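Local coordinates for exotoxin 5 (Staphylococcus aureus subsp. aureus COL, PDB 3R2I), which is an extracellular superantigen-like exotoxin of unknown function, with an OB-fold and a beta-grasp domain, that may act on host molecules, at residues 64-69 against 123-128; 82-87 against 100-105; 151-156 against 170-175; 211-216 against 234-239. One frame throughout, in Å; residues are numbered along the deposited sequence.

Contact 1: 64-69 against 123-128; sequences HQYYSE and VPELID
Y66, on the last turns of helix 57-68, reaches segment 123-128 of the superantigen-like OB-fold and gives its hydroxyl to a glutamate there. With CG anti to the backbone N (chi1 -176°), the ring is carried toward 123-128, and its OH donates a 2.9 Å hydrogen bond to E125 OE2. The hydroxyl comes in from above the carboxylate plane, 38° out of it, and ring and carboxylate planes are turned 35° from one another. E125 meets it with a chain folded at chi2, which turns the carboxylate toward the ring, OE1 lying obliquely 3.5 Å from Y66 CE1. OE1 also forms a salt bridge with K226, whose ammonium makes a cation-pi contact with the Y66 ring, so a tyrosine suits this place by serving both as donor and as aromatic surface. V123 crosses the tyrosine at about a right angle, a compact branched residue whose CG1 touches Y66 CZ at 3.8 Å. Past the helix end E69 uses its aliphatic part: the bend at chi2 only turns its carboxylate, while CG, placed by chi1, lies against the proline ring, E69 CG to P124 CG being 3.3 Å.

Contact 2: 82-87 against 100-105; sequences EDYYGS and KVFLLG
Y84 and K100 meet ring against chain, the tyrosine at the end of strand 77-84 and the lysine on strand 97-103; strand 87-94 pairs with both in the OB-fold sheet. K100 runs straight from CB through CG to CD, CG lying anti to the backbone N (chi1 174°), and CD arrives over the centre of the Y84 ring, 3.9 Å from the centroid and 9° off the normal, a CH-pi contact. There the chain bends at chi3, so that CE slides toward one side of the ring and lies 3.3 Å from Y84 CD1. A second bend, at chi4, takes NZ to the side-chain oxygen of N91. The opposite face of the Y84 ring is covered by Y85 CD2, so the phenol is held between two side chains. F102 meets Y84 obliquely, with planes at 89° and F102 CE2 3.9 Å from Y84 CD2, and its ring also touches S87 CB. The type I' turn from Y84 to S87 closes the hairpin; G86 suits its positive phi, and its N donates to D83 OD1 at 2.8 Å, an Asx motif. The chemistry across the contact is thus apolar and aromatic: K100 lends methylenes to the ring, while its ammonium keeps a polar partner in N91.

Contact 3: 151-156 against 170-175; sequences VSNPSL and NELFFI
The backbones of 151-156 and 170-175 run roughly antiparallel, 149° apart end to end, and S152 and I175 form a hydrogen-bonded pair, with S152 N to I175 O at 2.8 Å and I175 N to S152 O at 2.9 Å. Farther along, E171 N donates to L156 O at 2.8 Å, and between these bonds the chains part enough for water 1 to link F173 N with P154 O and water 2 to link L156 N with E171 O. The side chain of N153 works in the same interval. Its CG is anti to the backbone N (chi1 177°), and ND2 reaches F173 O at 3.1 Å, the oxygen lying in the amide plane although the donor stands above the carbonyl plane. An asparagine suits this place because ND2 also lies over one face of the F174 ring, the planes 28° apart, with N153 CG 3.7 Å from F174 CE1. V151 meets the same ring through CG1. The other side of the ribbon is mostly apolar: L156 CD2 packs on F173 CD1 at 3.7 Å, while P154 CG sits at the edge of the F173 ring and touches I175 CD1 at 3.9 Å. E171 lays its CB against L156, while its OE1 hydrogen-bonds with Y197 OH. Rigid proline and branched aliphatics suit the side where P154, L156 and I175 are buried. The ribbon extends the hairpin of strands 155-160 and 167-172 in the beta-grasp domain, where F173 and I175 pack on helix 182-197 and L156, P154 and I175 on strand 241-248.

Contact 4: 211-216 against 234-239; sequences INMKDE and DVMDSK
M213 and M236 meet sulfur to sulfur, SD to SD 4.1 Å, at the buried end of the contact. M213 leaves strand 207-213 and curls at chi2 and chi3, which turns its methyl across toward 234-239, where CE is 4.2 Å from D237 O. M236 comes from the other segment with CG between its backbone N and carbonyl carbon (chi1 72°); the chain runs out to SD and a bend at chi3 turns the methyl aside. Flexible methionines suit a junction of strands that do not pair, and I211 CG2 closes the apolar group at 4.5 Å from M236 SD. This is the beta-grasp domain: strands 207-213 and 235-237 belong to different sheets, their axes 10.2 Å apart at closest approach and 52° apart in direction, and helix 182-197 covers the junction through L182 and L185, which touch both I211 and M236. Toward solvent the contact thins to one polar link. K214, in the type I turn from M213 to E216, stretches a chain fully extended beyond CG across to the short 3-10 segment, and NZ donates to K239 O at 2.9 Å. The C=O...donor angle is 173°, so the ammonium stands almost directly ahead of the carbonyl. A lysine suits this exposed side, long enough to span K214 CA and K239 CA, 8.7 Å apart. K239 sets off from the backbone away from 211-216, its NZ in a long, weak ion pair with E178.

How the contacts relate
The four contacts divide between the two domains of the toxin fold. Contacts 1 and 2 lie in the OB-fold range, with contact 2 nested along the chain inside the loop closed by contact 1; their centres are 18 Å apart and their nearest atoms about 6 Å, and both reach the same sheet, where Y134 bonds to the backbone of E125 and packs on Y84 and F102. Contacts 3 and 4 lie in the beta-grasp range, centres 13 Å apart, and touch directly: S152 OG and S238 OG, 2.8 Å apart, probably share a hydrogen bond, while I175 CG2 packs on S238 CB at 3.8 Å. Contacts 2 and 3 are the farthest apart, 33 Å between centres.

Contact 1: 64-69 against 123-128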
loop_
_atom_site.group_PDB
_atom_site.type_symbol
_atom_site.label_atom_id
_atom_site.label_comp_id
_atom_site.label_asym_id
_atom_site.label_seq_id
_atom_site.Cartn_x
_atom_site.Cartn_y
_atom_site.Cartn_z
ATOM N N HIS A 64 -1.864 -0.392 -14.443
ATOM C CA HIS A 64 -1.554 -1.795 -14.548
ATOM C C HIS A 64 -0.073 -2.030 -14.316
ATOM O O HIS A 64 0.304 -2.954 -13.624
ATOM C CB HIS A 64 -1.899 -2.303 -15.936
ATOM C CG HIS A 64 -1.656 -3.764 -16.092
ATOM N ND1 HIS A 64 -0.460 -4.272 -16.549
ATOM C CD2 HIS A 64 -2.434 -4.829 -15.788
ATOM C CE1 HIS A 64 -0.513 -5.590 -16.521
ATOM N NE2 HIS A 64 -1.706 -5.953 -16.083
ATOM N N GLN A 65 0.776 -1.220 -14.926
ATOM C CA GLN A 65 2.204 -1.389 -14.714
ATOM C C GLN A 65 2.549 -1.103 -13.275
ATOM O O GLN A 65 3.241 -1.861 -12.636
ATOM C CB GLN A 65 3.011 -0.512 -15.688
ATOM C CG GLN A 65 4.476 -0.216 -15.293
ATOM C CD GLN A 65 4.675 1.068 -14.422
ATOM O OE1 GLN A 65 5.740 1.242 -13.811
ATOM N NE2 GLN A 65 3.667 1.984 -14.406
ATOM N N TYR A 66 2.014 -0.033 -12.729
ATOM C CA TYR A 66 2.371 0.326 -11.357
ATOM C C TYR A 66 1.967 -0.703 -10.291
ATOM O O TYR A 66 2.790 -1.186 -9.489
ATOM C CB TYR A 66 1.766 1.662 -11.045
ATOM C CG TYR A 66 2.153 2.172 -9.707
ATOM C CD1 TYR A 66 3.355 2.822 -9.516
ATOM C CD2 TYR A 66 1.314 1.997 -8.621
ATOM C CE1 TYR A 66 3.715 3.246 -8.287
ATOM C CE2 TYR A 66 1.654 2.458 -7.407
ATOM C CZ TYR A 66 2.839 3.076 -7.229
ATOM O OH TYR A 66 3.131 3.561 -5.966
ATOM N N TYR A 67 0.701 -1.085 -10.346
ATOM C CA TYR A 67 0.146 -2.027 -9.413
ATOM C C TYR A 67 0.498 -3.513 -9.637
ATOM O O TYR A 67 0.068 -4.352 -8.839
ATOM C CB TYR A 67 -1.349 -1.791 -9.300
ATOM C CG TYR A 67 -1.648 -0.562 -8.496
ATOM C CD1 TYR A 67 -1.462 -0.568 -7.117
ATOM C CD2 TYR A 67 -2.126 0.600 -9.087
ATOM C CE1 TYR A 67 -1.736 0.540 -6.356
ATOM C CE2 TYR A 67 -2.391 1.735 -8.308
ATOM C CZ TYR A 67 -2.207 1.686 -6.964
ATOM O OH TYR A 67 -2.527 2.770 -6.193
ATOM N N SER A 68 1.256 -3.799 -10.700
ATOM C CA SER A 68 1.777 -5.142 -11.060
ATOM C C SER A 68 3.220 -5.333 -10.626
ATOM O O SER A 68 3.782 -6.427 -10.753
ATOM C CB SER A 68 1.879 -5.308 -12.587
ATOM O OG SER A 68 0.632 -5.524 -13.157
ATOM N N GLU A 69 3.856 -4.245 -10.235
ATOM C CA GLU A 69 5.249 -4.283 -9.855
ATOM C C GLU A 69 5.488 -5.107 -8.584
ATOM O O GLU A 69 4.589 -5.315 -7.779
ATOM C CB GLU A 69 5.736 -2.838 -9.674
ATOM C CG GLU A 69 7.237 -2.681 -9.552
ATOM C CD GLU A 69 7.978 -3.047 -10.822
ATOM O OE1 GLU A 69 7.531 -2.624 -11.916
ATOM O OE2 GLU A 69 9.029 -3.715 -10.716
ATOM N N VAL A 123 7.284 0.217 -2.832
ATOM C CA VAL A 123 6.825 -0.013 -4.189
ATOM C C VAL A 123 7.625 0.981 -4.995
ATOM O O VAL A 123 7.677 2.148 -4.651
ATOM C CB VAL A 123 5.375 0.347 -4.353
ATOM C CG1 VAL A 123 5.007 0.275 -5.860
ATOM C CG2 VAL A 123 4.518 -0.559 -3.490
ATOM N N PRO A 124 8.231 0.550 -6.086
ATOM C CA PRO A 124 9.019 1.572 -6.751
ATOM C C PRO A 124 8.276 2.559 -7.611
ATOM O O PRO A 124 7.411 2.176 -8.388
ATOM C CB PRO A 124 9.928 0.749 -7.686
ATOM C CG PRO A 124 9.190 -0.527 -7.892
ATOM C CD PRO A 124 8.521 -0.802 -6.597
ATOM N N GLU A 125 8.655 3.805 -7.509
ATOM C CA GLU A 125 8.239 4.817 -8.429
ATOM C C GLU A 125 9.203 4.883 -9.589
ATOM O O GLU A 125 8.870 5.288 -10.658
ATOM C CB GLU A 125 8.141 6.151 -7.725
ATOM C CG GLU A 125 7.318 6.157 -6.460
ATOM C CD GLU A 125 5.811 6.034 -6.672
ATOM O OE1 GLU A 125 5.341 6.316 -7.725
ATOM O OE2 GLU A 125 5.089 5.639 -5.781
ATOM N N LEU A 126 10.409 4.462 -9.310
ATOM C CA LEU A 126 11.506 4.376 -10.227
ATOM C C LEU A 126 12.463 3.390 -9.600
ATOM O O LEU A 126 12.578 3.318 -8.423
ATOM C CB LEU A 126 12.164 5.742 -10.377
ATOM C CG LEU A 126 13.396 6.071 -11.185
ATOM C CD1 LEU A 126 13.359 7.513 -11.572
ATOM C CD2 LEU A 126 14.617 5.783 -10.435
ATOM N N ILE A 127 13.133 2.621 -10.420
ATOM C CA ILE A 127 14.264 1.859 -9.982
ATOM C C ILE A 127 15.475 2.424 -10.671
ATOM O O ILE A 127 15.453 2.565 -11.846
ATOM C CB ILE A 127 14.138 0.384 -10.304
ATOM C CG1 ILE A 127 12.798 -0.161 -9.822
ATOM C CG2 ILE A 127 15.357 -0.349 -9.847
ATOM C CD1 ILE A 127 12.601 -1.577 -9.886
ATOM N N ASP A 128 16.522 2.761 -9.940
ATOM C CA ASP A 128 17.646 3.413 -10.630
ATOM C C ASP A 128 18.595 2.461 -11.386
ATOM O O ASP A 128 18.399 1.239 -11.431
ATOM C CB ASP A 128 18.388 4.436 -9.731
ATOM C CG ASP A 128 19.310 3.810 -8.709
ATOM O OD1 ASP A 128 19.727 2.636 -8.840
ATOM O OD2 ASP A 128 19.661 4.557 -7.771
#

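Contact 2: 82-87 against 100-105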
loop_
_atom_site.group_PDB
_atom_site.type_symbol
_atom_site.label_atom_id
_atom_site.label_comp_id
_atom_site.label_asym_id
_atom_site.label_seq_id
_atom_site.Cartn_x
_atom_site.Cartn_y
_atom_site.Cartn_z
ATOM N N GLU A 82 17.796 12.226 5.343
ATOM C CA GLU A 82 18.795 13.023 4.649
ATOM C C GLU A 82 18.078 13.756 3.527
ATOM O O GLU A 82 17.026 13.314 3.030
ATOM C CB GLU A 82 19.804 12.147 3.916
ATOM C CG GLU A 82 20.575 11.110 4.720
ATOM C CD GLU A 82 21.354 10.145 3.808
ATOM O OE1 GLU A 82 21.343 8.922 4.089
ATOM O OE2 GLU A 82 21.923 10.613 2.774
ATOM N N ASP A 83 18.728 14.812 3.057
ATOM C CA ASP A 83 18.263 15.618 1.946
ATOM C C ASP A 83 18.534 14.900 0.642
ATOM O O ASP A 83 19.559 14.221 0.486
ATOM C CB ASP A 83 19.045 16.951 1.905
ATOM C CG ASP A 83 18.718 17.807 0.661
ATOM O OD1 ASP A 83 17.554 17.893 0.265
ATOM O OD2 ASP A 83 19.629 18.428 0.083
ATOM N N TYR A 84 17.617 15.041 -0.305
ATOM C CA TYR A 84 17.827 14.514 -1.668
ATOM C C TYR A 84 17.297 15.590 -2.627
ATOM O O TYR A 84 16.123 15.589 -3.001
ATOM C CB TYR A 84 17.166 13.145 -1.871
ATOM C CG TYR A 84 17.374 12.532 -3.240
ATOM C CD1 TYR A 84 18.560 11.874 -3.573
ATOM C CD2 TYR A 84 16.378 12.592 -4.191
ATOM C CE1 TYR A 84 18.726 11.296 -4.857
ATOM C CE2 TYR A 84 16.525 12.035 -5.455
ATOM C CZ TYR A 84 17.689 11.388 -5.782
ATOM O OH TYR A 84 17.781 10.860 -7.040
ATOM N N TYR A 85 18.161 16.539 -2.962
ATOM C CA TYR A 85 17.804 17.642 -3.869
ATOM C C TYR A 85 16.495 18.315 -3.470
ATOM O O TYR A 85 15.613 18.543 -4.319
ATOM C CB TYR A 85 17.757 17.157 -5.341
ATOM C CG TYR A 85 18.997 16.399 -5.664
ATOM C CD1 TYR A 85 20.235 17.029 -5.685
ATOM C CD2 TYR A 85 18.957 15.027 -5.846
ATOM C CE1 TYR A 85 21.400 16.309 -5.887
ATOM C CE2 TYR A 85 20.118 14.318 -6.086
ATOM C CZ TYR A 85 21.324 14.961 -6.112
ATOM O OH TYR A 85 22.447 14.207 -6.353
ATOM N N GLY A 86 16.366 18.600 -2.167
ATOM C CA GLY A 86 15.169 19.264 -1.636
ATOM C C GLY A 86 14.074 18.397 -1.047
ATOM O O GLY A 86 13.154 18.924 -0.441
ATOM N N SER A 87 14.108 17.089 -1.278
ATOM C CA SER A 87 13.126 16.190 -0.650
ATOM C C SER A 87 13.874 15.462 0.458
ATOM O O SER A 87 15.082 15.166 0.319
ATOM C CB SER A 87 12.589 15.115 -1.591
ATOM O OG SER A 87 11.959 15.621 -2.736
ATOM N N LYS A 100 15.331 3.964 -1.064
ATOM C CA LYS A 100 15.307 5.412 -0.878
ATOM C C LYS A 100 13.828 5.759 -0.693
ATOM O O LYS A 100 13.054 5.736 -1.633
ATOM C CB LYS A 100 16.000 6.170 -2.020
ATOM C CG LYS A 100 15.852 7.699 -1.912
ATOM C CD LYS A 100 16.616 8.466 -2.998
ATOM C CE LYS A 100 18.114 8.776 -2.649
ATOM N NZ LYS A 100 19.124 7.711 -2.600
ATOM N N VAL A 101 13.428 6.002 0.558
ATOM C CA VAL A 101 12.033 6.262 0.891
ATOM C C VAL A 101 11.797 7.742 1.106
ATOM O O VAL A 101 12.379 8.346 2.013
ATOM C CB VAL A 101 11.628 5.425 2.101
ATOM C CG1 VAL A 101 10.134 5.631 2.446
ATOM C CG2 VAL A 101 11.890 3.952 1.797
ATOM N N PHE A 102 10.952 8.314 0.242
ATOM C CA PHE A 102 10.660 9.746 0.248
ATOM C C PHE A 102 9.664 10.091 1.321
ATOM O O PHE A 102 8.751 9.291 1.628
ATOM C CB PHE A 102 10.153 10.222 -1.128
ATOM C CG PHE A 102 11.217 10.256 -2.183
ATOM C CD1 PHE A 102 11.762 9.078 -2.693
ATOM C CD2 PHE A 102 11.697 11.453 -2.666
ATOM C CE1 PHE A 102 12.776 9.105 -3.645
ATOM C CE2 PHE A 102 12.721 11.485 -3.628
ATOM C CZ PHE A 102 13.252 10.312 -4.119
ATOM N N LEU A 103 9.882 11.258 1.921
ATOM C CA LEU A 103 9.034 11.793 2.972
ATOM C C LEU A 103 8.494 13.083 2.415
ATOM O O LEU A 103 9.231 14.016 2.139
ATOM C CB LEU A 103 9.838 12.033 4.232
ATOM C CG LEU A 103 10.632 10.829 4.752
ATOM C CD1 LEU A 103 11.625 11.291 5.874
ATOM C CD2 LEU A 103 9.648 9.780 5.235
ATOM N N LEU A 104 7.191 13.093 2.211
ATOM C CA LEU A 104 6.493 14.192 1.596
ATOM C C LEU A 104 5.326 14.622 2.458
ATOM O O LEU A 104 4.902 13.905 3.357
ATOM C CB LEU A 104 5.960 13.748 0.213
ATOM C CG LEU A 104 6.990 13.265 -0.813
ATOM C CD1 LEU A 104 6.300 12.554 -1.974
ATOM C CD2 LEU A 104 7.886 14.447 -1.310
ATOM N N GLY A 105 4.842 15.815 2.164
ATOM C CA GLY A 105 3.683 16.407 2.836
ATOM C C GLY A 105 3.824 16.560 4.322
ATOM O O GLY A 105 4.845 17.022 4.804
#

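Contact 3: 151-156 against 170-175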
loop_
_atom_site.group_PDB
_atom_site.type_symbol
_atom_site.label_atom_id
_atom_site.label_comp_id
_atom_site.label_asym_id
_atom_site.label_seq_id
_atom_site.Cartn_x
_atom_site.Cartn_y
_atom_site.Cartn_z
ATOM N N VAL A 151 -1.406 -12.085 13.547
ATOM C CA VAL A 151 -1.917 -12.238 12.215
ATOM C C VAL A 151 -3.339 -11.743 12.297
ATOM O O VAL A 151 -4.049 -12.106 13.206
ATOM C CB VAL A 151 -1.963 -13.722 11.752
ATOM C CG1 VAL A 151 -2.532 -13.810 10.348
ATOM C CG2 VAL A 151 -0.577 -14.369 11.808
ATOM N N SER A 152 -3.719 -10.869 11.379
ATOM C CA SER A 152 -5.085 -10.370 11.281
ATOM C C SER A 152 -5.610 -11.060 10.027
ATOM O O SER A 152 -4.856 -11.340 9.095
ATOM C CB SER A 152 -5.150 -8.848 11.098
ATOM O OG SER A 152 -4.550 -8.143 12.168
ATOM N N ASN A 153 -6.903 -11.306 9.989
ATOM C CA ASN A 153 -7.490 -12.003 8.868
ATOM C C ASN A 153 -8.880 -11.434 8.590
ATOM O O ASN A 153 -9.882 -12.109 8.802
ATOM C CB ASN A 153 -7.524 -13.495 9.209
ATOM C CG ASN A 153 -8.195 -14.339 8.120
ATOM O OD1 ASN A 153 -8.836 -15.335 8.442
ATOM N ND2 ASN A 153 -8.127 -13.909 6.860
ATOM N N PRO A 154 -8.945 -10.147 8.211
ATOM C CA PRO A 154 -10.210 -9.512 7.901
ATOM C C PRO A 154 -10.821 -10.076 6.631
ATOM O O PRO A 154 -10.107 -10.450 5.724
ATOM C CB PRO A 154 -9.833 -8.051 7.687
ATOM C CG PRO A 154 -8.438 -8.083 7.271
ATOM C CD PRO A 154 -7.843 -9.179 8.132
ATOM N N SER A 155 -12.147 -10.137 6.576
ATOM C CA SER A 155 -12.807 -10.665 5.379
ATOM C C SER A 155 -12.550 -9.689 4.240
ATOM O O SER A 155 -12.298 -8.523 4.484
ATOM C CB SER A 155 -14.308 -10.839 5.613
ATOM O OG SER A 155 -14.890 -9.575 5.835
ATOM N N LEU A 156 -12.569 -10.191 3.012
ATOM C CA LEU A 156 -12.354 -9.384 1.821
ATOM C C LEU A 156 -13.283 -9.943 0.775
ATOM O O LEU A 156 -13.205 -11.139 0.480
ATOM C CB LEU A 156 -10.891 -9.481 1.346
ATOM C CG LEU A 156 -10.437 -8.835 0.013
ATOM C CD1 LEU A 156 -10.702 -7.347 -0.061
ATOM C CD2 LEU A 156 -8.949 -9.114 -0.220
ATOM N N ASN A 170 -15.561 -14.065 -1.867
ATOM C CA ASN A 170 -14.629 -13.899 -0.757
ATOM C C ASN A 170 -13.234 -14.298 -1.161
ATOM O O ASN A 170 -13.039 -15.252 -1.928
ATOM C CB ASN A 170 -15.075 -14.736 0.449
ATOM C CG ASN A 170 -16.122 -14.016 1.279
ATOM O OD1 ASN A 170 -15.803 -13.059 1.952
ATOM N ND2 ASN A 170 -17.354 -14.480 1.244
ATOM N N GLU A 171 -12.271 -13.563 -0.631
ATOM C CA GLU A 171 -10.852 -13.788 -0.865
ATOM C C GLU A 171 -10.210 -13.895 0.510
ATOM O O GLU A 171 -10.726 -13.358 1.466
ATOM C CB GLU A 171 -10.274 -12.589 -1.605
ATOM C CG GLU A 171 -10.902 -12.385 -2.974
ATOM C CD GLU A 171 -10.380 -13.369 -3.997
ATOM O OE1 GLU A 171 -11.020 -13.515 -5.059
ATOM O OE2 GLU A 171 -9.292 -13.945 -3.756
ATOM N N LEU A 172 -9.082 -14.592 0.615
ATOM C CA LEU A 172 -8.438 -14.791 1.902
ATOM C C LEU A 172 -7.238 -13.824 2.007
ATOM O O LEU A 172 -6.238 -13.948 1.314
ATOM C CB LEU A 172 -8.034 -16.240 2.049
ATOM C CG LEU A 172 -7.696 -16.740 3.452
ATOM C CD1 LEU A 172 -8.942 -16.596 4.401
ATOM C CD2 LEU A 172 -7.200 -18.189 3.411
ATOM N N PHE A 173 -7.346 -12.911 2.951
ATOM C CA PHE A 173 -6.376 -11.873 3.149
ATOM C C PHE A 173 -5.775 -11.875 4.573
ATOM O O PHE A 173 -6.473 -11.649 5.536
ATOM C CB PHE A 173 -7.149 -10.570 2.873
ATOM C CG PHE A 173 -6.296 -9.378 2.719
ATOM C CD1 PHE A 173 -5.674 -9.124 1.522
ATOM C CD2 PHE A 173 -6.145 -8.479 3.752
ATOM C CE1 PHE A 173 -4.887 -8.006 1.369
ATOM C CE2 PHE A 173 -5.359 -7.359 3.601
ATOM C CZ PHE A 173 -4.708 -7.141 2.425
ATOM N N PHE A 174 -4.480 -12.128 4.702
ATOM C CA PHE A 174 -3.813 -12.111 6.001
ATOM C C PHE A 174 -2.948 -10.859 6.123
ATOM O O PHE A 174 -2.327 -10.450 5.159
ATOM C CB PHE A 174 -2.913 -13.332 6.161
ATOM C CG PHE A 174 -3.662 -14.650 6.267
ATOM C CD1 PHE A 174 -4.307 -14.993 7.442
ATOM C CD2 PHE A 174 -3.676 -15.555 5.212
ATOM C CE1 PHE A 174 -4.990 -16.194 7.564
ATOM C CE2 PHE A 174 -4.328 -16.765 5.335
ATOM C CZ PHE A 174 -4.986 -17.088 6.526
ATOM N N ILE A 175 -2.924 -10.235 7.291
ATOM C CA ILE A 175 -2.076 -9.066 7.483
ATOM C C ILE A 175 -1.204 -9.460 8.654
ATOM O O ILE A 175 -1.723 -9.738 9.723
ATOM C CB ILE A 175 -2.860 -7.809 7.864
ATOM C CG1 ILE A 175 -3.989 -7.577 6.866
ATOM C CG2 ILE A 175 -1.864 -6.620 7.989
ATOM C CD1 ILE A 175 -4.917 -6.435 7.238
HETATM O O HOH W 1 -9.907 -12.725 4.580
HETATM O O HOH W 2 -12.871 -13.124 3.131
#

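Contact 4: 211-216 against 234-239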
loop_
_atom_site.group_PDB
_atom_site.type_symbol
_atom_site.label_atom_id
_atom_site.label_comp_id
_atom_site.label_asym_id
_atom_site.label_seq_id
_atom_site.Cartn_x
_atom_site.Cartn_y
_atom_site.Cartn_z
ATOM N N ILE A 211 -12.302 0.005 3.144
ATOM C CA ILE A 211 -11.783 -0.647 4.324
ATOM C C ILE A 211 -12.580 -0.108 5.477
ATOM O O ILE A 211 -12.454 1.063 5.811
ATOM C CB ILE A 211 -10.339 -0.294 4.550
ATOM C CG1 ILE A 211 -9.513 -0.774 3.349
ATOM C CG2 ILE A 211 -9.871 -0.899 5.853
ATOM C CD1 ILE A 211 -8.108 -0.138 3.215
ATOM N N ASN A 212 -13.414 -0.957 6.069
ATOM C CA ASN A 212 -14.222 -0.553 7.192
ATOM C C ASN A 212 -13.518 -0.871 8.489
ATOM O O ASN A 212 -13.053 -1.975 8.670
ATOM C CB ASN A 212 -15.565 -1.262 7.129
ATOM C CG ASN A 212 -16.346 -0.880 5.911
ATOM O OD1 ASN A 212 -16.503 -1.682 4.986
ATOM N ND2 ASN A 212 -16.821 0.347 5.880
ATOM N N MET A 213 -13.440 0.116 9.367
ATOM C CA MET A 213 -12.819 -0.016 10.688
ATOM C C MET A 213 -13.883 -0.383 11.747
ATOM O O MET A 213 -15.050 -0.020 11.612
ATOM C CB MET A 213 -12.130 1.301 11.078
ATOM C CG MET A 213 -11.205 1.827 10.009
ATOM S SD MET A 213 -9.984 0.592 9.489
ATOM C CE MET A 213 -8.980 0.473 10.971
ATOM N N LYS A 214 -13.482 -1.073 12.810
ATOM C CA LYS A 214 -14.430 -1.481 13.861
ATOM C C LYS A 214 -15.158 -0.272 14.478
ATOM O O LYS A 214 -16.295 -0.395 14.922
ATOM C CB LYS A 214 -13.757 -2.398 14.882
ATOM C CG LYS A 214 -13.360 -3.742 14.253
ATOM C CD LYS A 214 -12.669 -4.694 15.257
ATOM C CE LYS A 214 -12.266 -6.003 14.586
ATOM N NZ LYS A 214 -11.408 -6.849 15.483
ATOM N N ASP A 215 -14.463 0.862 14.460
ATOM C CA ASP A 215 -14.954 2.206 14.808
ATOM C C ASP A 215 -16.107 2.624 13.947
ATOM O O ASP A 215 -16.724 3.652 14.172
ATOM C CB ASP A 215 -13.904 3.248 14.353
ATOM C CG ASP A 215 -12.990 3.651 15.422
ATOM O OD1 ASP A 215 -13.316 3.344 16.589
ATOM O OD2 ASP A 215 -11.985 4.331 15.097
ATOM N N GLU A 216 -16.223 1.950 12.822
ATOM C CA GLU A 216 -17.234 2.247 11.866
ATOM C C GLU A 216 -16.655 3.341 10.909
ATOM O O GLU A 216 -17.297 3.720 9.947
ATOM C CB GLU A 216 -18.547 2.599 12.603
ATOM C CG GLU A 216 -19.801 2.001 11.952
ATOM C CD GLU A 216 -20.901 1.628 12.971
ATOM O OE1 GLU A 216 -20.948 2.186 14.108
ATOM O OE2 GLU A 216 -21.714 0.732 12.615
ATOM N N ASP A 234 -0.454 7.313 5.494
ATOM C CA ASP A 234 -1.440 6.923 6.493
ATOM C C ASP A 234 -1.213 5.489 6.940
ATOM O O ASP A 234 -0.957 4.584 6.141
ATOM C CB ASP A 234 -2.860 7.017 5.964
ATOM C CG ASP A 234 -3.262 8.409 5.572
ATOM O OD1 ASP A 234 -2.462 9.363 5.654
ATOM O OD2 ASP A 234 -4.427 8.535 5.169
ATOM N N VAL A 235 -1.460 5.304 8.216
ATOM C CA VAL A 235 -1.257 4.074 8.932
ATOM C C VAL A 235 -2.489 3.732 9.784
ATOM O O VAL A 235 -3.284 4.614 10.098
ATOM C CB VAL A 235 0.002 4.349 9.770
ATOM C CG1 VAL A 235 -0.174 4.128 11.275
ATOM C CG2 VAL A 235 1.200 3.800 9.128
ATOM N N MET A 236 -2.654 2.457 10.132
ATOM C CA MET A 236 -3.766 2.040 10.983
ATOM C C MET A 236 -3.415 0.718 11.675
ATOM O O MET A 236 -2.494 0.042 11.252
ATOM C CB MET A 236 -5.009 1.845 10.130
ATOM C CG MET A 236 -4.930 0.603 9.250
ATOM S SD MET A 236 -6.161 0.568 7.919
ATOM C CE MET A 236 -5.425 1.780 6.798
ATOM N N ASP A 237 -4.137 0.386 12.741
ATOM C CA ASP A 237 -3.948 -0.864 13.478
ATOM C C ASP A 237 -4.703 -1.927 12.725
ATOM O O ASP A 237 -5.914 -1.827 12.593
ATOM C CB ASP A 237 -4.526 -0.775 14.887
ATOM C CG ASP A 237 -3.607 -0.124 15.860
ATOM O OD1 ASP A 237 -2.361 -0.027 15.592
ATOM O OD2 ASP A 237 -4.137 0.199 16.947
ATOM N N SER A 238 -4.012 -2.967 12.271
ATOM C CA SER A 238 -4.670 -3.968 11.450
ATOM C C SER A 238 -5.781 -4.741 12.167
ATOM O O SER A 238 -6.684 -5.265 11.528
ATOM C CB SER A 238 -3.631 -4.906 10.826
ATOM O OG SER A 238 -3.066 -5.755 11.787
ATOM N N LYS A 239 -5.730 -4.804 13.487
ATOM C CA LYS A 239 -6.749 -5.533 14.210
ATOM C C LYS A 239 -8.070 -4.729 14.269
ATOM O O LYS A 239 -9.111 -5.275 14.651
ATOM C CB LYS A 239 -6.295 -5.971 15.625
ATOM C CG LYS A 239 -6.278 -4.887 16.726
ATOM C CD LYS A 239 -4.955 -4.079 16.915
ATOM C CE LYS A 239 -3.842 -4.893 17.650
ATOM N NZ LYS A 239 -2.626 -4.074 17.922
#